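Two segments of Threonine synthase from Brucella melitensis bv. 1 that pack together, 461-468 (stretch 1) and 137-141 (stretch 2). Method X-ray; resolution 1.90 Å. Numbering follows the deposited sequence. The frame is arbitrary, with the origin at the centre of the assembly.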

ATOM      1  N   TYR A 461      21.343  -3.264 -19.338  1.00 22.27           N
ATOM      2  CA  TYR A 461      20.813  -1.891 -19.268  1.00 22.55           C
ATOM      3  C   TYR A 461      20.946  -1.376 -17.841  1.00 22.58           C
ATOM      4  O   TYR A 461      21.445  -0.274 -17.611  1.00 23.72           O
ATOM      5  CB  TYR A 461      19.349  -1.776 -19.783  1.00 21.82           C
ATOM      6  CG  TYR A 461      18.858  -0.347 -19.737  1.00 21.94           C
ATOM      7  CD1 TYR A 461      18.455   0.218 -18.526  1.00 21.89           C
ATOM      8  CD2 TYR A 461      18.839   0.470 -20.885  1.00 23.30           C
ATOM      9  CE1 TYR A 461      18.069   1.546 -18.443  1.00 22.24           C
ATOM     10  CE2 TYR A 461      18.415   1.801 -20.806  1.00 23.38           C
ATOM     11  CZ  TYR A 461      18.041   2.331 -19.585  1.00 22.93           C
ATOM     12  OH  TYR A 461      17.624   3.649 -19.437  1.00 24.65           O
ATOM     13  N   VAL A 462      20.555  -2.189 -16.876  1.00 21.92           N
ATOM     14  CA  VAL A 462      20.613  -1.753 -15.488  1.00 22.59           C
ATOM     15  C   VAL A 462      22.060  -1.493 -15.044  1.00 25.14           C
ATOM     16  O   VAL A 462      22.344  -0.478 -14.421  1.00 24.70           O
ATOM     17  CB  VAL A 462      19.943  -2.779 -14.545  1.00 21.84           C
ATOM     18  CG1 VAL A 462      20.309  -2.490 -13.090  1.00 22.71           C
ATOM     19  CG2 VAL A 462      18.435  -2.784 -14.749  1.00 20.50           C
ATOM     20  N   ARG A 463      22.957  -2.418 -15.397  1.00 27.23           N
ATOM     21  CA  ARG A 463      24.375  -2.318 -15.074  1.00 30.81           C
ATOM     22  C   ARG A 463      24.960  -1.034 -15.655  1.00 31.85           C
ATOM     23  O   ARG A 463      25.667  -0.310 -14.968  1.00 32.56           O
ATOM     24  CB  ARG A 463      25.085  -3.573 -15.595  1.00 34.11           C
ATOM     25  CG  ARG A 463      26.575  -3.685 -15.333  1.00 39.07           C
ATOM     26  CD  ARG A 463      27.128  -5.001 -15.915  1.00 42.65           C
ATOM     27  NE  ARG A 463      26.982  -6.094 -14.947  1.00 45.78           N
ATOM     28  CZ  ARG A 463      26.258  -7.207 -15.098  1.00 45.57           C
ATOM     29  NH1 ARG A 463      25.598  -7.469 -16.214  1.00 46.65           N
ATOM     30  NH2 ARG A 463      26.223  -8.088 -14.095  1.00 48.19           N
ATOM     31  N   HIS A 464      24.626  -0.726 -16.907  1.00 31.20           N
ATOM     32  CA  HIS A 464      25.133   0.478 -17.572  1.00 33.31           C
ATOM     33  C   HIS A 464      24.639   1.780 -16.975  1.00 31.96           C
ATOM     34  O   HIS A 464      25.392   2.751 -16.912  1.00 32.97           O
ATOM     35  CB  HIS A 464      24.840   0.443 -19.076  1.00 35.10           C
ATOM     36  CG  HIS A 464      25.454   1.593 -19.831  1.00 39.91           C
ATOM     37  ND1 HIS A 464      24.752   2.701 -20.163  1.00 42.53           N
ATOM     38  CD2 HIS A 464      26.766   1.811 -20.267  1.00 44.94           C
ATOM     39  CE1 HIS A 464      25.569   3.575 -20.807  1.00 44.66           C
ATOM     40  NE2 HIS A 464      26.797   3.029 -20.868  1.00 47.13           N
ATOM     41  N   HIS A 465      23.402   1.806 -16.483  1.00 28.29           N
ATOM     42  CA  HIS A 465      22.774   3.056 -16.083  1.00 28.08           C
ATOM     43  C   HIS A 465      22.747   3.315 -14.580  1.00 28.09           C
ATOM     44  O   HIS A 465      22.723   4.477 -14.165  1.00 29.33           O
ATOM     45  CB  HIS A 465      21.368   3.129 -16.679  1.00 26.69           C
ATOM     46  CG  HIS A 465      21.364   3.343 -18.167  1.00 27.06           C
ATOM     47  ND1 HIS A 465      21.467   4.570 -18.719  1.00 28.89           N
ATOM     48  CD2 HIS A 465      21.302   2.438 -19.228  1.00 26.74           C
ATOM     49  CE1 HIS A 465      21.453   4.464 -20.070  1.00 29.03           C
ATOM     50  NE2 HIS A 465      21.358   3.160 -20.381  1.00 27.97           N
ATOM     51  N   SER A 466      22.756   2.270 -13.754  1.00 26.64           N
ATOM     52  CA  SER A 466      22.793   2.466 -12.299  1.00 27.19           C
ATOM     53  C   SER A 466      24.102   3.123 -11.846  1.00 29.53           C
ATOM     54  O   SER A 466      25.162   2.803 -12.358  1.00 30.26           O
ATOM     55  CB  SER A 466      22.626   1.151 -11.530  1.00 25.97           C
ATOM     56  OG  SER A 466      22.521   1.444 -10.132  1.00 25.77           O
ATOM     57  N   ARG A 467      24.010   4.022 -10.874  1.00 31.08           N
ATOM     58  CA  ARG A 467      25.194   4.627 -10.248  1.00 34.88           C
ATOM     59  C   ARG A 467      25.674   3.824  -9.046  1.00 36.93           C
ATOM     60  O   ARG A 467      26.613   4.216  -8.380  1.00 38.36           O
ATOM     61  CB  ARG A 467      24.887   6.061  -9.819  1.00 35.24           C
ATOM     62  CG  ARG A 467      24.529   6.991 -10.962  1.00 35.39           C
ATOM     63  CD  ARG A 467      23.949   8.302 -10.462  1.00 36.16           C
ATOM     64  NE  ARG A 467      22.687   8.121  -9.732  1.00 34.23           N
ATOM     65  CZ  ARG A 467      22.122   9.050  -8.969  1.00 34.50           C
ATOM     66  NH1 ARG A 467      22.733  10.216  -8.795  1.00 36.81           N
ATOM     67  NH2 ARG A 467      20.982   8.805  -8.321  1.00 32.62           N
ATOM     68  N   ALA A 468      25.007   2.711  -8.768  1.00 21.63           N
ATOM     69  CA  ALA A 468      25.271   1.888  -7.590  1.00 22.85           C
ATOM     70  C   ALA A 468      26.584   1.133  -7.651  1.00 26.94           C
ATOM     71  O   ALA A 468      27.082   0.695  -6.629  1.00 25.73           O
ATOM     72  CB  ALA A 468      24.149   0.893  -7.381  1.00 24.57           C
ATOM     73  OXT ALA A 468      27.147   0.883  -8.710  1.00 31.85           O
TER
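Stretch 2 137-141: ERATI

Stretch 2 is an extended segment that lies across the C-terminal end of the chain. Glu137 and Arg138 are loop, and a strand begins at Ala139 and runs on past Ile141. All five residues have extended phi/psi values, from -117/167 at Glu137 to -83/127 at Ile141. Stretch 1 supplies the end of a helix, through His465, and then the tail Ser466 to Ala468. The last helical turn is held by His465 N to Tyr461 O at 3.1 Å and Ser466 N to Val462 O at 2.9 Å. Ser466, at -65/141, is the first residue to leave helical geometry.

The two stretches run in opposite senses where they touch. Arg138 meets Arg467 and Ala468, while Thr140 reaches back to Ser466 and Val462. The nearest CA atoms across the two stretches are Ala468 CA and Arg138 CA, 5.3 Å apart.

Glu137 makes no contact. Its CA-to-CB bond points sideways, and the end of its side chain leads away from stretch 1.

Arg138 has the largest area covered by stretch 1, 88 Å². Its CB lies 4.1 Å from Ala468 CA, a van der Waals contact beside the chain end. Chi1 is m, chi2 t and chi3 p. The guanidinium then comes close to that of Arg467, with Arg138 NH2 to Arg467 NH2 at 3.1 Å. Both groups are donors with like charge, so this is no hydrogen bond. Arg138 NH2 lies over one face of the Arg467 guanidinium. Arg467 NH2, in turn, sits at the edge of the Arg138 group, near its plane. Both NH2 atoms have hydrogen-bond partners elsewhere in the structure.

Ala139 points away and is little covered. Its carbonyl carbon is still near the tail, with Ala139 C to Ala468 CB at 4.4 Å.

Thr140 points toward stretch 1 and is buried. Ser466 OG donates a hydrogen bond to Thr140 OG1 at 2.6 Å. Ser466 OG also accepts one from Ala468 N at 3.1 Å, with an angle of 160° at the hydrogen. The serine hydroxyl therefore ties the last residue of the chain to the strand. Ala468 CB packs 3.2 Å from Thr140 OG1, a close approach without a hydrogen bond. The threonine methyl faces the helix, where Thr140 CG2 meets Val462 CG1 at 3.7 Å. This apolar contact joins the strand to the last turn of the helix.

Ile141 is buried, but stretch 1 is out of its reach. The contact is small, 300 Å² in all.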

ATOM      1  N   GLU A 137      26.089   3.829   1.326  1.00 20.85           N
ATOM      2  CA  GLU A 137      25.627   2.877   0.319  1.00 21.99           C
ATOM      3  C   GLU A 137      24.701   3.553  -0.658  1.00 21.80           C
ATOM      4  O   GLU A 137      24.217   4.688  -0.437  1.00 21.16           O
ATOM      5  CB  GLU A 137      24.874   1.717   0.976  1.00 22.85           C
ATOM      6  CG  GLU A 137      25.789   0.705   1.640  1.00 24.66           C
ATOM      7  CD  GLU A 137      25.017  -0.308   2.444  1.00 25.27           C
ATOM      8  OE1 GLU A 137      23.816  -0.456   2.191  1.00 27.31           O
ATOM      9  OE2 GLU A 137      25.606  -0.944   3.337  1.00 27.45           O
ATOM     10  N   ARG A 138      24.453   2.829  -1.740  1.00 25.82           N
ATOM     11  CA  ARG A 138      23.494   3.214  -2.746  1.00 24.60           C
ATOM     12  C   ARG A 138      22.644   1.980  -2.996  1.00 22.74           C
ATOM     13  O   ARG A 138      22.968   0.889  -2.511  1.00 22.97           O
ATOM     14  CB  ARG A 138      24.206   3.649  -4.033  1.00 26.20           C
ATOM     15  CG  ARG A 138      25.262   4.737  -3.813  1.00 29.18           C
ATOM     16  CD  ARG A 138      25.772   5.332  -5.114  1.00 31.28           C
ATOM     17  NE  ARG A 138      24.610   5.718  -5.895  1.00 31.45           N
ATOM     18  CZ  ARG A 138      24.010   6.904  -5.843  1.00 32.42           C
ATOM     19  NH1 ARG A 138      24.485   7.881  -5.077  1.00 35.31           N
ATOM     20  NH2 ARG A 138      22.923   7.107  -6.574  1.00 32.04           N
ATOM     21  N   ALA A 139      21.546   2.158  -3.711  1.00 20.56           N
ATOM     22  CA  ALA A 139      20.702   1.012  -4.099  1.00 19.66           C
ATOM     23  C   ALA A 139      20.179   1.170  -5.522  1.00 18.48           C
ATOM     24  O   ALA A 139      19.978   2.286  -5.996  1.00 18.13           O
ATOM     25  CB  ALA A 139      19.542   0.830  -3.137  1.00 18.89           C
ATOM     26  N   THR A 140      19.912   0.035  -6.167  1.00 18.31           N
ATOM     27  CA  THR A 140      19.286  -0.018  -7.474  1.00 17.14           C
ATOM     28  C   THR A 140      17.901  -0.635  -7.218  1.00 16.87           C
ATOM     29  O   THR A 140      17.792  -1.811  -6.883  1.00 17.96           O
ATOM     30  CB  THR A 140      20.124  -0.877  -8.446  1.00 17.79           C
ATOM     31  OG1 THR A 140      21.452  -0.329  -8.559  1.00 18.52           O
ATOM     32  CG2 THR A 140      19.460  -0.945  -9.823  1.00 16.72           C
ATOM     33  N   ILE A 141      16.864   0.191  -7.299  1.00 16.16           N
ATOM     34  CA  ILE A 141      15.467  -0.259  -7.089  1.00 15.90           C
ATOM     35  C   ILE A 141      14.956  -0.860  -8.378  1.00 15.12           C
ATOM     36  O   ILE A 141      15.042  -0.224  -9.431  1.00 15.25           O
ATOM     37  CB  ILE A 141      14.529   0.900  -6.687  1.00 15.81           C
ATOM     38  CG1 ILE A 141      15.133   1.716  -5.503  1.00 16.40           C
ATOM     39  CG2 ILE A 141      13.114   0.360  -6.387  1.00 15.42           C
ATOM     40  CD1 ILE A 141      15.162   0.989  -4.187  1.00 17.51           C
TER